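Long-range contacts in DUF1611 domain-containing protein (Anabaena variabilis, PDB 2OBN), which is of unknown function but pairs a Rossmann-like domain with a P-loop NTPase-like domain, consistent with binding a nucleotide: residues 136-147 against 206-217; 172-182 against 334-344. The protein carries 2 engineered substitutions. All coordinates share one frame; numbering follows the deposited sequence.

Contact 1. Residues 136-147 against 206-217. With PG4 (tetraethylene glycol), chain H.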
loop_
_atom_site.group_PDB
_atom_site.type_symbol
_atom_site.label_atom_id
_atom_site.label_comp_id
_atom_site.label_asym_id
_atom_site.label_seq_id
_atom_site.Cartn_x
_atom_site.Cartn_y
_atom_site.Cartn_z
ATOM N N GLU B 136 6.414 10.073 -6.427
ATOM C CA GLU B 136 5.639 9.052 -7.130
ATOM C C GLU B 136 5.745 9.198 -8.650
ATOM O O GLU B 136 5.666 10.309 -9.168
ATOM C CB GLU B 136 4.169 9.137 -6.690
ATOM C CG GLU B 136 3.269 8.096 -7.303
ATOM C CD GLU B 136 1.852 8.114 -6.756
ATOM O OE1 GLU B 136 1.661 8.190 -5.520
ATOM O OE2 GLU B 136 0.925 8.000 -7.584
ATOM N N PRO B 137 5.939 8.083 -9.374
ATOM C CA PRO B 137 5.953 8.226 -10.834
ATOM C C PRO B 137 4.627 8.770 -11.376
ATOM O O PRO B 137 3.566 8.603 -10.757
ATOM C CB PRO B 137 6.170 6.796 -11.331
ATOM C CG PRO B 137 6.733 6.053 -10.177
ATOM C CD PRO B 137 6.162 6.689 -8.958
ATOM N N ALA B 138 4.694 9.422 -12.521
ATOM C CA ALA B 138 3.511 9.987 -13.144
ATOM C C ALA B 138 2.705 8.947 -13.927
ATOM O O ALA B 138 3.222 7.901 -14.327
ATOM C CB ALA B 138 3.926 11.110 -14.084
ATOM N N ASN B 139 1.438 9.280 -14.154
ATOM C CA ASN B 139 0.532 8.489 -14.985
ATOM C C ASN B 139 0.342 7.053 -14.541
ATOM O O ASN B 139 0.354 6.135 -15.362
ATOM C CB ASN B 139 0.999 8.524 -16.454
ATOM C CG ASN B 139 1.164 9.948 -16.986
ATOM O OD1 ASN B 139 2.145 10.252 -17.667
ATOM N ND2 ASN B 139 0.214 10.832 -16.657
ATOM N N LEU B 140 0.162 6.857 -13.244
ATOM C CA LEU B 140 -0.091 5.534 -12.727
ATOM C C LEU B 140 -1.572 5.237 -12.855
ATOM O O LEU B 140 -2.403 6.145 -12.826
ATOM C CB LEU B 140 0.343 5.427 -11.276
ATOM C CG LEU B 140 1.852 5.521 -11.057
ATOM C CD1 LEU B 140 2.153 5.377 -9.574
ATOM C CD2 LEU B 140 2.599 4.452 -11.881
ATOM N N ASP B 141 -1.892 3.962 -13.045
ATOM C CA ASP B 141 -3.278 3.530 -13.142
ATOM C C ASP B 141 -3.392 2.344 -12.200
ATOM O O ASP B 141 -2.413 2.002 -11.530
ATOM C CB ASP B 141 -3.637 3.136 -14.579
ATOM C CG ASP B 141 -5.119 3.357 -14.900
ATOM O OD1 ASP B 141 -5.875 3.826 -14.012
ATOM O OD2 ASP B 141 -5.532 3.066 -16.048
ATOM N N VAL B 142 -4.579 1.745 -12.117
ATOM C CA VAL B 142 -4.780 0.576 -11.279
ATOM C C VAL B 142 -4.239 -0.632 -12.060
ATOM O O VAL B 142 -4.361 -0.689 -13.285
ATOM C CB VAL B 142 -6.261 0.435 -10.858
ATOM C CG1 VAL B 142 -6.477 -0.850 -10.057
ATOM C CG2 VAL B 142 -6.666 1.652 -10.012
ATOM N N ALA B 143 -3.596 -1.566 -11.361
ATOM C CA ALA B 143 -3.040 -2.754 -12.022
ATOM C C ALA B 143 -4.144 -3.760 -12.344
ATOM O O ALA B 143 -5.166 -3.813 -11.649
ATOM C CB ALA B 143 -2.002 -3.388 -11.170
ATOM N N SER B 144 -3.918 -4.562 -13.384
ATOM C CA SER B 144 -4.900 -5.550 -13.837
ATOM C C SER B 144 -4.322 -6.959 -14.011
ATOM O O SER B 144 -4.946 -7.801 -14.666
ATOM C CB SER B 144 -5.485 -5.090 -15.178
ATOM O OG SER B 144 -4.492 -5.119 -16.191
ATOM N N GLY B 145 -3.157 -7.224 -13.421
ATOM C CA GLY B 145 -2.495 -8.517 -13.585
ATOM C C GLY B 145 -1.921 -8.761 -14.986
ATOM O O GLY B 145 -1.683 -9.915 -15.363
ATOM N N ALA B 146 -1.659 -7.678 -15.734
ATOM C CA ALA B 146 -1.160 -7.746 -17.123
ATOM C C ALA B 146 0.199 -8.399 -17.279
ATOM O O ALA B 146 0.516 -8.854 -18.368
ATOM C CB ALA B 146 -1.111 -6.359 -17.744
ATOM N N ALA B 147 0.998 -8.421 -16.208
ATOM C CA ALA B 147 2.325 -9.019 -16.232
ATOM C C ALA B 147 2.297 -10.538 -16.399
ATOM O O ALA B 147 3.281 -11.110 -16.831
ATOM C CB ALA B 147 3.079 -8.651 -14.971
ATOM N N VAL B 206 4.599 5.381 -2.821
ATOM C CA VAL B 206 3.476 5.414 -3.768
ATOM C C VAL B 206 2.166 5.274 -2.983
ATOM O O VAL B 206 2.104 4.551 -1.973
ATOM C CB VAL B 206 3.574 4.285 -4.824
ATOM C CG1 VAL B 206 2.344 4.288 -5.759
ATOM C CG2 VAL B 206 4.851 4.429 -5.648
ATOM N N ARG B 207 1.121 5.972 -3.433
ATOM C CA ARG B 207 -0.189 5.872 -2.778
ATOM C C ARG B 207 -0.711 4.452 -2.942
ATOM O O ARG B 207 -0.483 3.824 -3.981
ATOM C CB ARG B 207 -1.189 6.867 -3.377
ATOM C CG ARG B 207 -0.896 8.322 -3.041
ATOM C CD ARG B 207 -1.718 9.261 -3.904
ATOM N NE ARG B 207 -1.209 9.332 -5.273
ATOM C CZ ARG B 207 -1.717 10.101 -6.237
ATOM N NH1 ARG B 207 -2.779 10.860 -6.023
ATOM N NH2 ARG B 207 -1.170 10.099 -7.441
ATOM N N VAL B 208 -1.427 3.976 -1.924
ATOM C CA VAL B 208 -1.946 2.599 -1.893
ATOM C C VAL B 208 -2.674 2.198 -3.185
ATOM O O VAL B 208 -2.361 1.156 -3.773
ATOM C CB VAL B 208 -2.808 2.370 -0.619
ATOM C CG1 VAL B 208 -3.724 1.150 -0.725
ATOM C CG2 VAL B 208 -1.917 2.252 0.605
ATOM N N ASP B 209 -3.587 3.044 -3.634
ATOM C CA ASP B 209 -4.406 2.801 -4.828
ATOM C C ASP B 209 -3.567 2.492 -6.083
ATOM O O ASP B 209 -3.975 1.695 -6.939
ATOM C CB ASP B 209 -5.251 4.058 -5.139
ATOM C CG ASP B 209 -6.674 3.755 -5.568
ATOM O OD1 ASP B 209 -7.132 2.600 -5.481
ATOM O OD2 ASP B 209 -7.378 4.717 -5.936
ATOM N N PHE B 210 -2.405 3.132 -6.197
ATOM C CA PHE B 210 -1.565 2.999 -7.395
ATOM C C PHE B 210 -0.313 2.137 -7.233
ATOM O O PHE B 210 0.476 2.011 -8.187
ATOM C CB PHE B 210 -1.166 4.391 -7.869
ATOM C CG PHE B 210 -2.343 5.284 -8.160
ATOM C CD1 PHE B 210 -3.211 4.986 -9.209
ATOM C CD2 PHE B 210 -2.580 6.425 -7.398
ATOM C CE1 PHE B 210 -4.294 5.802 -9.502
ATOM C CE2 PHE B 210 -3.660 7.267 -7.698
ATOM C CZ PHE B 210 -4.522 6.946 -8.750
ATOM N N ALA B 211 -0.157 1.529 -6.058
ATOM C CA ALA B 211 1.037 0.761 -5.723
ATOM C C ALA B 211 1.274 -0.417 -6.658
ATOM O O ALA B 211 2.369 -0.563 -7.202
ATOM C CB ALA B 211 0.987 0.289 -4.245
ATOM N N ALA B 212 0.249 -1.252 -6.833
ATOM C CA ALA B 212 0.356 -2.405 -7.716
ATOM C C ALA B 212 0.599 -1.949 -9.148
ATOM O O ALA B 212 1.368 -2.573 -9.889
ATOM C CB ALA B 212 -0.912 -3.257 -7.631
ATOM N N GLY B 213 -0.045 -0.848 -9.526
ATOM C CA GLY B 213 0.073 -0.269 -10.875
ATOM C C GLY B 213 1.477 0.245 -11.138
ATOM O O GLY B 213 1.969 0.184 -12.262
ATOM N N ALA B 214 2.129 0.732 -10.081
ATOM C CA ALA B 214 3.494 1.230 -10.186
ATOM C C ALA B 214 4.434 0.073 -10.500
ATOM O O ALA B 214 5.373 0.222 -11.258
ATOM C CB ALA B 214 3.917 1.923 -8.869
ATOM N N VAL B 215 4.180 -1.074 -9.883
ATOM C CA VAL B 215 5.005 -2.272 -10.109
ATOM C C VAL B 215 4.691 -2.839 -11.497
ATOM O O VAL B 215 5.597 -3.112 -12.279
ATOM C CB VAL B 215 4.773 -3.351 -9.006
ATOM C CG1 VAL B 215 5.560 -4.624 -9.308
ATOM C CG2 VAL B 215 5.152 -2.805 -7.629
ATOM N N GLU B 216 3.408 -2.982 -11.806
ATOM C CA GLU B 216 3.001 -3.501 -13.102
ATOM C C GLU B 216 3.611 -2.692 -14.251
ATOM O O GLU B 216 4.136 -3.249 -15.199
ATOM C CB GLU B 216 1.478 -3.484 -13.220
ATOM C CG GLU B 216 0.958 -4.101 -14.474
ATOM C CD GLU B 216 -0.540 -4.059 -14.541
ATOM O OE1 GLU B 216 -1.098 -2.964 -14.759
ATOM O OE2 GLU B 216 -1.166 -5.126 -14.414
ATOM N N GLN B 217 3.538 -1.375 -14.141
ATOM C CA GLN B 217 4.053 -0.481 -15.169
ATOM C C GLN B 217 5.539 -0.709 -15.465
ATOM O O GLN B 217 5.936 -0.762 -16.618
ATOM C CB GLN B 217 3.826 0.970 -14.741
ATOM C CG GLN B 217 3.979 1.975 -15.832
ATOM C CD GLN B 217 4.103 3.380 -15.272
ATOM O OE1 GLN B 217 5.040 3.672 -14.503
ATOM N NE2 GLN B 217 3.173 4.263 -15.662
HETATM O O1 PG4 H . 0.739 8.951 -10.419
HETATM C C1 PG4 H . -0.356 9.670 -11.016
HETATM C C2 PG4 H . -1.683 8.969 -10.727
HETATM O O2 PG4 H . -2.796 9.782 -11.131
HETATM C C3 PG4 H . -3.548 10.435 -10.092
HETATM C C4 PG4 H . -3.158 11.912 -10.027
HETATM O O3 PG4 H . -3.271 12.443 -8.706
HETATM C C5 PG4 H . -2.727 13.762 -8.574
HETATM C C6 PG4 H . -2.203 14.016 -7.161
HETATM O O4 PG4 H . -0.948 13.350 -6.991
HETATM C C7 PG4 H . -0.183 13.815 -5.872
HETATM C C8 PG4 H . 0.726 12.706 -5.335
HETATM O O5 PG4 H . 1.453 12.079 -6.400
HETATM O O HOH W 1 0.037 1.916 -13.976
HETATM O O HOH W 2 -2.889 -0.209 -8.488
HETATM O O HOH W 3 0.434 -7.283 -13.450
#

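Contact 2. Residues 172-182 against 334-344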
loop_
_atom_site.group_PDB
_atom_site.type_symbol
_atom_site.label_atom_id
_atom_site.label_comp_id
_atom_site.label_asym_id
_atom_site.label_seq_id
_atom_site.Cartn_x
_atom_site.Cartn_y
_atom_site.Cartn_z
ATOM N N GLU B 172 22.556 -10.376 -6.756
ATOM C CA GLU B 172 23.405 -11.550 -6.958
ATOM C C GLU B 172 22.754 -12.517 -7.941
ATOM O O GLU B 172 23.450 -13.086 -8.773
ATOM C CB GLU B 172 23.699 -12.280 -5.637
ATOM C CG GLU B 172 24.546 -11.493 -4.608
ATOM C CD GLU B 172 26.018 -11.336 -4.987
ATOM O OE1 GLU B 172 26.407 -11.783 -6.079
ATOM O OE2 GLU B 172 26.789 -10.755 -4.182
ATOM N N LEU B 173 21.435 -12.713 -7.837
ATOM C CA LEU B 173 20.712 -13.596 -8.777
ATOM C C LEU B 173 20.745 -13.054 -10.198
ATOM O O LEU B 173 20.809 -13.822 -11.140
ATOM C CB LEU B 173 19.265 -13.855 -8.334
ATOM C CG LEU B 173 19.131 -14.806 -7.124
ATOM C CD1 LEU B 173 17.779 -14.686 -6.457
ATOM C CD2 LEU B 173 19.407 -16.262 -7.520
ATOM N N HIS B 174 20.713 -11.729 -10.326
ATOM C CA HIS B 174 20.808 -11.055 -11.617
ATOM C C HIS B 174 22.202 -11.215 -12.238
ATOM O O HIS B 174 22.338 -11.468 -13.452
ATOM C CB HIS B 174 20.440 -9.564 -11.481
ATOM C CG HIS B 174 20.955 -8.713 -12.601
ATOM N ND1 HIS B 174 20.506 -8.832 -13.903
ATOM C CD2 HIS B 174 21.889 -7.730 -12.613
ATOM C CE1 HIS B 174 21.152 -7.970 -14.667
ATOM N NE2 HIS B 174 21.995 -7.287 -13.910
ATOM N N TRP B 175 23.236 -11.047 -11.421
ATOM C CA TRP B 175 24.602 -11.205 -11.910
ATOM C C TRP B 175 24.900 -12.653 -12.324
ATOM O O TRP B 175 25.615 -12.870 -13.301
ATOM C CB TRP B 175 25.620 -10.677 -10.905
ATOM C CG TRP B 175 25.453 -9.211 -10.641
ATOM C CD1 TRP B 175 25.153 -8.247 -11.561
ATOM C CD2 TRP B 175 25.630 -8.534 -9.400
ATOM N NE1 TRP B 175 25.090 -7.025 -10.963
ATOM C CE2 TRP B 175 25.393 -7.163 -9.639
ATOM C CE3 TRP B 175 25.966 -8.949 -8.107
ATOM C CZ2 TRP B 175 25.473 -6.204 -8.636
ATOM C CZ3 TRP B 175 26.048 -7.996 -7.111
ATOM C CH2 TRP B 175 25.806 -6.636 -7.383
ATOM N N ALA B 176 24.322 -13.624 -11.612
ATOM C CA ALA B 176 24.514 -15.049 -11.940
ATOM C C ALA B 176 23.828 -15.403 -13.252
ATOM O O ALA B 176 24.400 -16.123 -14.066
ATOM C CB ALA B 176 23.992 -15.944 -10.835
ATOM N N ALA B 177 22.605 -14.917 -13.447
ATOM C CA ALA B 177 21.889 -15.153 -14.710
ATOM C C ALA B 177 22.623 -14.528 -15.900
ATOM O O ALA B 177 22.651 -15.108 -16.992
ATOM C CB ALA B 177 20.492 -14.618 -14.629
ATOM N N LYS B 178 23.192 -13.339 -15.693
ATOM C CA LYS B 178 23.956 -12.641 -16.743
ATOM C C LYS B 178 25.230 -13.411 -17.100
ATOM O O LYS B 178 25.611 -13.531 -18.284
ATOM C CB LYS B 178 24.341 -11.220 -16.289
ATOM C CG LYS B 178 25.010 -10.408 -17.392
ATOM C CD LYS B 178 25.408 -8.998 -16.979
ATOM C CE LYS B 178 26.067 -8.302 -18.186
ATOM N NZ LYS B 178 26.583 -6.927 -17.912
ATOM N N LEU B 179 25.896 -13.908 -16.068
ATOM C CA LEU B 179 27.142 -14.645 -16.232
ATOM C C LEU B 179 26.925 -15.902 -17.057
ATOM O O LEU B 179 27.799 -16.306 -17.845
ATOM C CB LEU B 179 27.746 -15.004 -14.861
ATOM C CG LEU B 179 29.134 -15.648 -14.859
ATOM C CD1 LEU B 179 30.213 -14.729 -15.402
ATOM C CD2 LEU B 179 29.490 -16.048 -13.460
ATOM N N ARG B 180 25.749 -16.500 -16.889
ATOM C CA ARG B 180 25.415 -17.733 -17.586
ATOM C C ARG B 180 24.754 -17.560 -18.943
ATOM O O ARG B 180 24.340 -18.549 -19.543
ATOM C CB ARG B 180 24.649 -18.663 -16.647
ATOM C CG ARG B 180 25.606 -19.204 -15.581
ATOM C CD ARG B 180 24.901 -19.856 -14.455
ATOM N NE ARG B 180 24.065 -20.973 -14.871
ATOM C CZ ARG B 180 23.290 -21.668 -14.040
ATOM N NH1 ARG B 180 23.249 -21.364 -12.741
ATOM N NH2 ARG B 180 22.565 -22.668 -14.510
ATOM N N GLY B 181 24.665 -16.319 -19.422
ATOM C CA GLY B 181 24.186 -16.043 -20.770
ATOM C C GLY B 181 22.755 -15.653 -20.971
ATOM O O GLY B 181 22.313 -15.526 -22.111
ATOM N N TRP B 182 22.020 -15.486 -19.885
ATOM C CA TRP B 182 20.646 -15.040 -19.974
ATOM C C TRP B 182 20.580 -13.519 -20.089
ATOM O O TRP B 182 21.432 -12.801 -19.550
ATOM C CB TRP B 182 19.835 -15.472 -18.750
ATOM C CG TRP B 182 19.328 -16.875 -18.803
ATOM C CD1 TRP B 182 18.305 -17.330 -19.562
ATOM C CD2 TRP B 182 19.774 -17.989 -18.029
ATOM N NE1 TRP B 182 18.092 -18.664 -19.336
ATOM C CE2 TRP B 182 18.981 -19.095 -18.393
ATOM C CE3 TRP B 182 20.759 -18.160 -17.064
ATOM C CZ2 TRP B 182 19.155 -20.365 -17.834
ATOM C CZ3 TRP B 182 20.927 -19.424 -16.505
ATOM C CH2 TRP B 182 20.126 -20.506 -16.892
ATOM N N VAL B 334 23.716 -16.418 -0.815
ATOM C CA VAL B 334 24.143 -16.067 -2.182
ATOM C C VAL B 334 25.272 -15.036 -2.263
ATOM O O VAL B 334 26.035 -14.999 -3.241
ATOM C CB VAL B 334 22.946 -15.618 -3.072
ATOM C CG1 VAL B 334 21.851 -16.674 -3.048
ATOM C CG2 VAL B 334 22.392 -14.264 -2.646
ATOM N N VAL B 335 25.363 -14.200 -1.239
ATOM C CA VAL B 335 26.406 -13.190 -1.148
ATOM C C VAL B 335 27.705 -13.897 -0.793
ATOM O O VAL B 335 28.750 -13.687 -1.415
ATOM C CB VAL B 335 26.052 -12.138 -0.061
ATOM C CG1 VAL B 335 27.229 -11.206 0.246
ATOM C CG2 VAL B 335 24.819 -11.339 -0.484
ATOM N N ARG B 336 27.606 -14.782 0.190
ATOM C CA ARG B 336 28.764 -15.491 0.726
ATOM C C ARG B 336 29.298 -16.637 -0.119
ATOM O O ARG B 336 30.519 -16.796 -0.242
ATOM C CB ARG B 336 28.393 -16.014 2.110
ATOM C CG ARG B 336 29.523 -16.546 2.923
ATOM C CD ARG B 336 29.095 -16.611 4.374
ATOM N NE ARG B 336 30.240 -16.738 5.263
ATOM C CZ ARG B 336 30.182 -16.644 6.587
ATOM N NH1 ARG B 336 29.022 -16.423 7.211
ATOM N NH2 ARG B 336 31.299 -16.771 7.287
ATOM N N PHE B 337 28.398 -17.439 -0.685
ATOM C CA PHE B 337 28.800 -18.626 -1.436
ATOM C C PHE B 337 28.414 -18.658 -2.915
ATOM O O PHE B 337 28.746 -19.622 -3.604
ATOM C CB PHE B 337 28.243 -19.873 -0.752
ATOM C CG PHE B 337 28.625 -19.998 0.692
ATOM C CD1 PHE B 337 29.938 -20.294 1.055
ATOM C CD2 PHE B 337 27.672 -19.855 1.696
ATOM C CE1 PHE B 337 30.296 -20.425 2.391
ATOM C CE2 PHE B 337 28.023 -19.986 3.047
ATOM C CZ PHE B 337 29.336 -20.275 3.391
ATOM N N GLY B 338 27.735 -17.626 -3.413
ATOM C CA GLY B 338 27.299 -17.585 -4.809
ATOM C C GLY B 338 25.813 -17.882 -4.966
ATOM O O GLY B 338 25.211 -18.565 -4.145
ATOM N N ALA B 339 25.231 -17.408 -6.063
ATOM C CA ALA B 339 23.801 -17.550 -6.293
ATOM C C ALA B 339 23.363 -18.734 -7.154
ATOM O O ALA B 339 22.151 -18.942 -7.304
ATOM C CB ALA B 339 23.271 -16.259 -6.905
ATOM N N ASP B 340 24.302 -19.504 -7.717
ATOM C CA ASP B 340 23.924 -20.581 -8.671
ATOM C C ASP B 340 22.934 -21.619 -8.138
ATOM O O ASP B 340 22.054 -22.074 -8.870
ATOM C CB ASP B 340 25.165 -21.273 -9.268
ATOM C CG ASP B 340 25.854 -20.441 -10.363
ATOM O OD1 ASP B 340 25.212 -19.585 -11.003
ATOM O OD2 ASP B 340 27.047 -20.665 -10.603
ATOM N N VAL B 341 23.087 -21.994 -6.876
ATOM C CA VAL B 341 22.170 -22.938 -6.226
ATOM C C VAL B 341 20.711 -22.449 -6.313
ATOM O O VAL B 341 19.817 -23.244 -6.575
ATOM C CB VAL B 341 22.609 -23.188 -4.756
ATOM C CG1 VAL B 341 21.521 -23.849 -3.927
ATOM C CG2 VAL B 341 23.897 -24.032 -4.737
ATOM N N LEU B 342 20.476 -21.151 -6.126
ATOM C CA LEU B 342 19.111 -20.606 -6.207
ATOM C C LEU B 342 18.686 -20.231 -7.636
ATOM O O LEU B 342 17.496 -20.264 -7.958
ATOM C CB LEU B 342 18.935 -19.435 -5.243
ATOM C CG LEU B 342 19.221 -19.755 -3.774
ATOM C CD1 LEU B 342 19.002 -18.516 -2.910
ATOM C CD2 LEU B 342 18.382 -20.925 -3.250
ATOM N N LEU B 343 19.648 -19.886 -8.495
ATOM C CA LEU B 343 19.329 -19.592 -9.893
ATOM C C LEU B 343 18.847 -20.873 -10.554
ATOM O O LEU B 343 17.866 -20.852 -11.292
ATOM C CB LEU B 343 20.517 -19.011 -10.652
ATOM C CG LEU B 343 20.229 -18.724 -12.140
ATOM C CD1 LEU B 343 19.058 -17.756 -12.325
ATOM C CD2 LEU B 343 21.482 -18.171 -12.799
ATOM N N ASP B 344 19.530 -21.986 -10.282
ATOM C CA ASP B 344 19.099 -23.288 -10.790
ATOM C C ASP B 344 17.678 -23.600 -10.315
ATOM O O ASP B 344 16.869 -24.085 -11.095
ATOM C CB ASP B 344 20.049 -24.403 -10.321
ATOM C CG ASP B 344 21.430 -24.310 -10.956
ATOM O OD1 ASP B 344 21.561 -23.612 -11.971
ATOM O OD2 ASP B 344 22.389 -24.958 -10.461
HETATM O O HOH W 4 29.206 -11.507 -3.280
HETATM O O HOH W 5 26.279 -17.936 -12.506
#

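Contact 1. Residues 136-147 against 206-217
OE2 of E216 is gripped by two backbone amides of the facing loop: S144 N lies 3.0 Å from it and A146 N 2.9 Å. The two N-H groups reach the oxygen from opposite faces of the carboxylate, S144 on the syn side and A146 on the anti side, and a water that accepts from A147 N lies within hydrogen-bonding distance of the same oxygen and may donate to it. CG of E216 stands anti to the backbone N (chi1 -175°) and the chain runs on extended, which carries the carboxylate from helix 208-222 out to the turn at 144-147.

One helical turn back, G213 lets the loop come close. The CA-H of G213 points almost straight at D141 O (G213 CA to D141 O 3.4 Å), where any side chain would collide with that carbonyl, and CB of A143 rests on A212 CB at 3.7 Å. One water joins D141 N to G213 O; a second accepts from A143 N and G213 N and probably donates to D209 O.

L140 lays CD1 between V206 CG1, F210 CB and A214 CB, while CD2 lies against A214 CA and the amide end of Q217.

At the other end R207 holds E136 side-on, NE to OE1 and NH2 to OE2 (3.0 Å), with the two flat groups turned 45° apart. R207 N adds a bond to E136 OE1 (3.1 Å), from the face opposite NE. One face of the guanidinium lies over F210 CE2; a tetraethylene glycol, probably from the crystallisation liquor, covers the other and accepts from NH1 through O3. D209 turns its carboxylate to H111 of the second subunit.

Both ends of the loop are thus fixed by a glutamate, one from each segment; the main-chain amides and the guanidinium would probably stabilise the ionised form of each.

Contact 2. Residues 172-182 against 334-344
The 172-179 part of helix 166-179 and the 340-344 part of the C-terminal helix 340-347 cross at -77° with their axes 9.4 Å apart, and the backbones come nearest where L173 faces A339 (CA to CA 5.6 Å). Small residues allow this approach: A339 CB sits against E172 O and A176 CB. L343, its CG anti to the backbone N (chi1 178°), sends CD2 onto the backbone of the first helix, 3.5 Å from A177 N, with W182 CZ3 on the same methyl at 4.0 Å. In return L173 lays CD2 against A339 CB and L342 CB. E172 packs its CB on V334 CG2, while a water links its OE2 to V335 O.

Over the edge of this apolar patch R180 reaches back to the second helix. R180 NH1 and NH2 both bond to the one oxygen D344 OD1, each at 2.9 Å, and NH1 also donates to D340 OD1 (3.2 Å). Both oxygens lie near the guanidinium plane, but the D340 carboxylate is turned 83° from it and that of D344 stands steeply too. An alanine in place of D344 would probably leave NH2 without this acceptor and NH1 with D340 as its remaining carboxylate partner across the contact, the guanidinium freer to turn.

Helix 166-179 closes in a Schellman motif, W182 N bonding to A177 O and G181 N to K178 O, with G181 at positive phi as the C-prime residue. This is helix-to-helix packing in an alpha/beta P-loop domain: L173 and A177 also touch H230 of strand 228-231, placing the C-terminal helix against one that covers the central parallel sheet.

Contacts 1 and 2 have their centres about 29 Å apart and do not touch, their nearest atoms lying about 16 Å from each other. Along the chain their segments alternate: 136-147, 172-182, 206-217, then 334-344. All four belong to the C-terminal, P-loop-like part of the chain, built on a parallel sheet with the strand order 2-3-1-4-5-6. Contact 1 fastens the loop between strands 130-132 and 153-159, which leads from the Rossmann-like sheet into this one, to helix 208-222 beside the second subunit. In contact 2, which no other chain of the assembly touches, the chain's last helix returns to helix 166-179, which lies on the sheet.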